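Type IV pilus assembly protein PilF (Thermus thermophilus HB8, PDB 5OIU) is an AAA+ motor ATPase, six chains to the assembly, that binds ATP with magnesium and powers assembly of type IV pili. Local coordinates at residues Glu122-Ala127 with Lys155-Phe160; Pro128-Arg133 with His332-Val337. All coordinates share one frame; numbering follows the deposited sequence.

Interaction 1 of 2, residues Glu122-Ala127 with Lys155-Phe160; sequences EDLGFA and KSFTTF. With MG (magnesium ion), chain R; ATP (adenosine-5'-triphosphate), chain Q.
The Phe157 ring receives CD2 of Leu124 and N7 of the ATP adenine, both at oblique angles, while the other methyl of Leu124, CD1, lies in plane at the edge of the Phe126 ring. The leucine therefore bridges two aromatic rings, which suits a branched apolar side chain. Its CD2 is 4.3 Å from Phe157 CD2 and 4.1 Å from Thr158 OG1, a hydroxyl hydrogen-bonded to Gln275. With CG anti to the backbone N (chi1 -167°), Phe157 turns its ring to the base, CD2 standing 3.4 Å from ATP N7, as its amide donates to ATP O1A. Lys155 and Ser156 belong to the Walker A P-loop. Lys155 grips ATP O1B twice, through its backbone N and through NZ (2.8 Å), and its chain, bent at chi3 and chi4, brings NZ near ATP O1G. An alanine in place of Lys155 would probably leave ATP O1B with the backbone amide but without the ammonium, and strip the beta and gamma phosphates of one nearby positive charge. The short side chain of Ser156 sets its OG beside the magnesium ion, 2.2 Å away, and its N donates to ATP O2B; ATP O2G, ATP O2B and three waters complete the six ligands. Helix 155-166 presents its first turn to the phosphates, with Thr159 against strand 238-243, while residues 122-127 end the connection from strand 104-111 to helix 128-138.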
loop_
_atom_site.group_PDB
_atom_site.type_symbol
_atom_site.label_atom_id
_atom_site.label_comp_id
_atom_site.label_asym_id
_atom_site.label_seq_id
_atom_site.Cartn_x
_atom_site.Cartn_y
_atom_site.Cartn_z
ATOM N N GLU C 122 8.828 12.389 39.543
ATOM C CA GLU C 122 9.412 13.724 39.505
ATOM C C GLU C 122 10.932 13.699 39.417
ATOM O O GLU C 122 11.533 14.737 39.118
ATOM C CB GLU C 122 8.970 14.529 40.733
ATOM C CG GLU C 122 7.499 14.963 40.686
ATOM C CD GLU C 122 6.535 13.914 41.252
ATOM O OE1 GLU C 122 5.303 14.082 41.061
ATOM O OE2 GLU C 122 7.009 12.929 41.880
ATOM N N ASP C 123 11.559 12.548 39.667
ATOM C CA ASP C 123 12.992 12.364 39.475
ATOM C C ASP C 123 13.296 11.512 38.242
ATOM O O ASP C 123 14.318 10.823 38.199
ATOM C CB ASP C 123 13.633 11.720 40.706
ATOM C CG ASP C 123 13.206 12.380 42.005
ATOM O OD1 ASP C 123 13.396 13.608 42.102
ATOM O OD2 ASP C 123 12.691 11.676 42.922
ATOM N N LEU C 124 12.415 11.518 37.247
ATOM C CA LEU C 124 12.666 10.755 36.033
ATOM C C LEU C 124 13.439 11.541 34.996
ATOM O O LEU C 124 13.702 11.000 33.920
ATOM C CB LEU C 124 11.356 10.285 35.403
ATOM C CG LEU C 124 10.760 9.008 35.968
ATOM C CD1 LEU C 124 9.393 8.780 35.328
ATOM C CD2 LEU C 124 11.686 7.867 35.704
ATOM N N GLY C 125 13.757 12.807 35.271
ATOM C CA GLY C 125 14.522 13.639 34.367
ATOM C C GLY C 125 13.735 14.437 33.342
ATOM O O GLY C 125 14.342 14.941 32.392
ATOM N N PHE C 126 12.414 14.585 33.498
ATOM C CA PHE C 126 11.603 15.243 32.479
ATOM C C PHE C 126 11.859 16.740 32.450
ATOM O O PHE C 126 12.039 17.373 33.494
ATOM C CB PHE C 126 10.118 14.997 32.731
ATOM C CG PHE C 126 9.634 13.707 32.191
ATOM C CD1 PHE C 126 9.297 13.583 30.859
ATOM C CD2 PHE C 126 9.537 12.603 33.005
ATOM C CE1 PHE C 126 8.860 12.381 30.349
ATOM C CE2 PHE C 126 9.097 11.394 32.508
ATOM C CZ PHE C 126 8.753 11.279 31.183
ATOM N N ALA C 127 11.859 17.316 31.246
ATOM C CA ALA C 127 11.923 18.765 31.137
ATOM C C ALA C 127 10.659 19.358 31.750
ATOM O O ALA C 127 9.607 18.717 31.731
ATOM C CB ALA C 127 12.057 19.197 29.685
ATOM N N LYS C 155 12.925 1.692 29.539
ATOM C CA LYS C 155 11.477 1.566 29.413
ATOM C C LYS C 155 10.847 1.009 30.687
ATOM O O LYS C 155 9.866 1.555 31.197
ATOM C CB LYS C 155 11.126 0.672 28.222
ATOM C CG LYS C 155 11.526 1.202 26.853
ATOM C CD LYS C 155 11.305 0.118 25.789
ATOM C CE LYS C 155 12.647 -0.421 25.257
ATOM N NZ LYS C 155 13.142 -1.682 25.900
ATOM N N SER C 156 11.376 -0.100 31.198
ATOM C CA SER C 156 10.787 -0.694 32.390
ATOM C C SER C 156 10.955 0.211 33.610
ATOM O O SER C 156 10.057 0.304 34.454
ATOM C CB SER C 156 11.391 -2.065 32.629
ATOM O OG SER C 156 10.881 -2.941 31.658
ATOM N N PHE C 157 12.086 0.895 33.717
ATOM C CA PHE C 157 12.300 1.781 34.852
ATOM C C PHE C 157 11.290 2.918 34.844
ATOM O O PHE C 157 10.710 3.252 35.881
ATOM C CB PHE C 157 13.725 2.312 34.808
ATOM C CG PHE C 157 14.179 2.978 36.062
ATOM C CD1 PHE C 157 14.692 2.227 37.118
ATOM C CD2 PHE C 157 14.171 4.370 36.164
ATOM C CE1 PHE C 157 15.168 2.847 38.279
ATOM C CE2 PHE C 157 14.648 4.998 37.312
ATOM C CZ PHE C 157 15.145 4.236 38.376
ATOM N N THR C 158 11.059 3.520 33.676
ATOM C CA THR C 158 10.025 4.550 33.564
ATOM C C THR C 158 8.642 3.981 33.873
ATOM O O THR C 158 7.862 4.588 34.618
ATOM C CB THR C 158 10.056 5.157 32.158
ATOM O OG1 THR C 158 11.200 6.002 32.051
ATOM C CG2 THR C 158 8.783 5.963 31.856
ATOM N N THR C 159 8.344 2.798 33.330
ATOM C CA THR C 159 7.032 2.180 33.494
ATOM C C THR C 159 6.679 1.990 34.965
ATOM O O THR C 159 5.575 2.339 35.402
ATOM C CB THR C 159 7.013 0.842 32.761
ATOM O OG1 THR C 159 7.002 1.082 31.337
ATOM C CG2 THR C 159 5.817 0.026 33.183
ATOM N N PHE C 160 7.622 1.461 35.752
ATOM C CA PHE C 160 7.322 1.155 37.146
ATOM C C PHE C 160 7.233 2.409 37.995
ATOM O O PHE C 160 6.441 2.456 38.945
ATOM C CB PHE C 160 8.351 0.186 37.685
ATOM C CG PHE C 160 8.029 -1.211 37.350
ATOM C CD1 PHE C 160 7.099 -1.915 38.104
ATOM C CD2 PHE C 160 8.581 -1.808 36.231
ATOM C CE1 PHE C 160 6.764 -3.220 37.772
ATOM C CE2 PHE C 160 8.253 -3.113 35.894
ATOM C CZ PHE C 160 7.346 -3.822 36.666
HETATM MG MG MG R . 12.414 -3.493 30.146
HETATM P PG ATP Q . 14.970 -3.847 28.131
HETATM O O1G ATP Q . 15.138 -3.414 26.678
HETATM O O2G ATP Q . 13.545 -4.191 28.509
HETATM O O3G ATP Q . 15.948 -4.895 28.595
HETATM P PB ATP Q . 14.575 -1.293 29.390
HETATM O O1B ATP Q . 14.388 -0.496 28.125
HETATM O O2B ATP Q . 13.392 -1.713 30.230
HETATM O O3B ATP Q . 15.442 -2.606 29.059
HETATM P PA ATP Q . 15.611 -0.754 31.952
HETATM O O1A ATP Q . 14.580 -0.085 32.821
HETATM O O2A ATP Q . 15.811 -2.244 32.089
HETATM O O3A ATP Q . 15.499 -0.429 30.379
HETATM O "O5'" ATP Q . 16.968 0.008 32.341
HETATM C "C5'" ATP Q . 18.229 -0.347 31.779
HETATM C "C4'" ATP Q . 19.294 0.221 32.706
HETATM O "O4'" ATP Q . 19.257 1.653 32.709
HETATM C "C3'" ATP Q . 19.039 -0.242 34.127
HETATM O "O3'" ATP Q . 20.343 -0.582 34.637
HETATM C "C2'" ATP Q . 18.393 0.974 34.786
HETATM O "O2'" ATP Q . 18.563 1.040 36.214
HETATM C "C1'" ATP Q . 19.010 2.147 34.022
HETATM N N9 ATP Q . 18.108 3.310 33.907
HETATM C C8 ATP Q . 16.833 3.254 33.462
HETATM N N7 ATP Q . 16.267 4.490 33.460
HETATM C C5 ATP Q . 17.179 5.362 33.917
HETATM C C6 ATP Q . 17.217 6.821 34.162
HETATM N N6 ATP Q . 16.136 7.606 33.924
HETATM N N1 ATP Q . 18.367 7.347 34.634
HETATM C C2 ATP Q . 19.444 6.569 34.870
HETATM N N3 ATP Q . 19.482 5.236 34.668
HETATM C C4 ATP Q . 18.398 4.581 34.201
HETATM O O HOH W 1 13.885 -3.974 31.415
HETATM O O HOH W 2 11.474 -5.383 30.434
HETATM O O HOH W 3 11.115 -3.371 28.723
#

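Interaction 2 of 2, residues Pro128-Arg133 with His332-Val337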
loop_
_atom_site.group_PDB
_atom_site.type_symbol
_atom_site.label_atom_id
_atom_site.label_comp_id
_atom_site.label_asym_id
_atom_site.label_seq_id
_atom_site.Cartn_x
_atom_site.Cartn_y
_atom_site.Cartn_z
ATOM N N PRO C 128 10.737 20.563 32.329
ATOM C CA PRO C 128 9.594 21.060 33.119
ATOM C C PRO C 128 8.272 21.032 32.378
ATOM O O PRO C 128 7.293 20.486 32.906
ATOM C CB PRO C 128 10.030 22.482 33.484
ATOM C CG PRO C 128 11.475 22.382 33.583
ATOM C CD PRO C 128 11.903 21.447 32.475
ATOM N N GLY C 129 8.216 21.567 31.158
ATOM C CA GLY C 129 6.942 21.627 30.462
ATOM C C GLY C 129 6.434 20.261 30.050
ATOM O O GLY C 129 5.244 19.954 30.199
ATOM N N VAL C 130 7.329 19.420 29.527
ATOM C CA VAL C 130 6.939 18.086 29.092
ATOM C C VAL C 130 6.422 17.270 30.264
ATOM O O VAL C 130 5.501 16.460 30.111
ATOM C CB VAL C 130 8.141 17.417 28.399
ATOM C CG1 VAL C 130 7.749 16.068 27.793
ATOM C CG2 VAL C 130 8.696 18.367 27.351
ATOM N N PHE C 131 6.978 17.496 31.457
ATOM C CA PHE C 131 6.558 16.746 32.637
ATOM C C PHE C 131 5.097 16.981 32.987
ATOM O O PHE C 131 4.458 16.097 33.555
ATOM C CB PHE C 131 7.424 17.113 33.834
ATOM C CG PHE C 131 6.963 16.496 35.120
ATOM C CD1 PHE C 131 7.214 15.158 35.391
ATOM C CD2 PHE C 131 6.275 17.252 36.063
ATOM C CE1 PHE C 131 6.788 14.587 36.591
ATOM C CE2 PHE C 131 5.850 16.685 37.263
ATOM C CZ PHE C 131 6.107 15.359 37.524
ATOM N N GLU C 132 4.557 18.159 32.675
ATOM C CA GLU C 132 3.161 18.437 32.993
ATOM C C GLU C 132 2.221 17.739 32.021
ATOM O O GLU C 132 1.147 17.272 32.412
ATOM C CB GLU C 132 2.908 19.945 32.993
ATOM C CG GLU C 132 3.780 20.717 33.967
ATOM C CD GLU C 132 3.588 20.286 35.421
ATOM O OE1 GLU C 132 2.517 19.726 35.753
ATOM O OE2 GLU C 132 4.511 20.522 36.239
ATOM N N ARG C 133 2.597 17.658 30.749
ATOM C CA ARG C 133 1.775 16.890 29.831
ATOM C C ARG C 133 1.916 15.397 30.108
ATOM O O ARG C 133 0.966 14.635 29.895
ATOM C CB ARG C 133 2.124 17.277 28.386
ATOM C CG ARG C 133 2.191 18.803 28.189
ATOM C CD ARG C 133 1.689 19.291 26.819
ATOM N NE ARG C 133 1.910 18.319 25.744
ATOM C CZ ARG C 133 2.151 18.633 24.465
ATOM N NH1 ARG C 133 2.201 19.910 24.088
ATOM N NH2 ARG C 133 2.358 17.665 23.562
ATOM N N HIS C 332 13.663 12.614 26.433
ATOM C CA HIS C 332 12.296 12.185 26.194
ATOM C C HIS C 332 11.689 12.798 24.942
ATOM O O HIS C 332 11.994 13.928 24.552
ATOM C CB HIS C 332 11.425 12.533 27.370
ATOM C CG HIS C 332 11.888 11.938 28.663
ATOM N ND1 HIS C 332 12.460 12.693 29.668
ATOM C CD2 HIS C 332 11.842 10.666 29.124
ATOM C CE1 HIS C 332 12.760 11.907 30.686
ATOM N NE2 HIS C 332 12.389 10.672 30.385
ATOM N N GLU C 333 10.794 12.027 24.339
ATOM C CA GLU C 333 9.913 12.490 23.280
ATOM C C GLU C 333 8.504 12.018 23.619
ATOM O O GLU C 333 8.263 10.805 23.682
ATOM C CB GLU C 333 10.369 11.927 21.942
ATOM C CG GLU C 333 9.801 12.613 20.753
ATOM C CD GLU C 333 10.442 12.117 19.495
ATOM O OE1 GLU C 333 10.059 11.012 19.044
ATOM O OE2 GLU C 333 11.355 12.815 18.988
ATOM N N LEU C 334 7.580 12.966 23.855
ATOM C CA LEU C 334 6.237 12.647 24.367
ATOM C C LEU C 334 5.175 13.093 23.367
ATOM O O LEU C 334 4.841 14.280 23.280
ATOM C CB LEU C 334 5.975 13.272 25.738
ATOM C CG LEU C 334 4.543 13.079 26.288
ATOM C CD1 LEU C 334 4.118 11.623 26.373
ATOM C CD2 LEU C 334 4.357 13.755 27.660
ATOM N N LEU C 335 4.633 12.119 22.643
ATOM C CA LEU C 335 3.563 12.330 21.682
ATOM C C LEU C 335 2.238 12.156 22.411
ATOM O O LEU C 335 1.847 11.026 22.733
ATOM C CB LEU C 335 3.691 11.349 20.521
ATOM C CG LEU C 335 2.851 11.588 19.265
ATOM C CD1 LEU C 335 3.429 10.818 18.103
ATOM C CD2 LEU C 335 1.406 11.180 19.467
ATOM N N VAL C 336 1.554 13.278 22.670
ATOM C CA VAL C 336 0.229 13.288 23.290
ATOM C C VAL C 336 -0.813 13.383 22.184
ATOM O O VAL C 336 -0.784 14.311 21.361
ATOM C CB VAL C 336 0.081 14.444 24.297
ATOM C CG1 VAL C 336 -1.279 14.399 24.969
ATOM C CG2 VAL C 336 1.171 14.386 25.337
ATOM N N VAL C 337 -1.737 12.430 22.173
ATOM C CA VAL C 337 -2.681 12.267 21.072
ATOM C C VAL C 337 -3.854 13.228 21.249
ATOM O O VAL C 337 -4.503 13.247 22.301
ATOM C CB VAL C 337 -3.164 10.809 21.007
ATOM C CG1 VAL C 337 -4.259 10.643 19.957
ATOM C CG2 VAL C 337 -1.988 9.889 20.730
#
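Val130 and Leu334 join helix 128-138 to strand 328-336, the outermost strand, within this chain, of the mixed sheet in the P-loop ATPase core. The short helix and strand axes approach to 9.6 Å and make an angle of 41°. Residues alternate along the strand: His332, Leu334 and Val336 point toward the helix, whereas Glu333 and Leu335 point away, and the Glu333 carboxylate accepts a hydrogen bond from Leu366 N. The side chains of Val130 and Leu334 pass alongside one another, running opposite ways, with Val130 CG1 3.9 Å from Leu334 CB. Farther out, Leu334 CD2 rests against helix backbone, 3.8 Å from both Val130 O and Arg133 C, so a long, branched leucine suits this place better than a short residue could. It gets there with CG anti to the backbone N (chi1 175°). Phe134 of the same helix also touches Leu334, and Val137 touches Val336. Arg133 suits the partly exposed margin: its aliphatic CB lies near Leu334 CD2, while its chain, bent at chi2 and chi3, carries the charged guanidinium obliquely across Val336. Val336 CG2 meets the guanidinium at its edge, near the plane, 3.9 Å from Arg133 NH2.

In the fold
Residues 122-127 run straight into 128-133, and the centres of interactions 1 and 2 are 12 Å apart. The two contacts also touch through other residues of their segments: the rings of Phe126 and His332 are stacked, with Phe126 CE1 3.5 Å from His332 CG, and Leu124 O lies 3.5 Å from His332 CE1. On the helix side, Glu122 CG packs against Phe131 CZ at 3.5 Å. Through Leu124 the loop thus touches helix 155-166, and through Leu124 and Phe126 it touches strand 328-336. Interaction 1 holds three ATP pocket residues, among them the magnesium ligand Ser156, whereas interaction 2 lies farther out, the Val130 side chain being about 13 Å from the nucleotide.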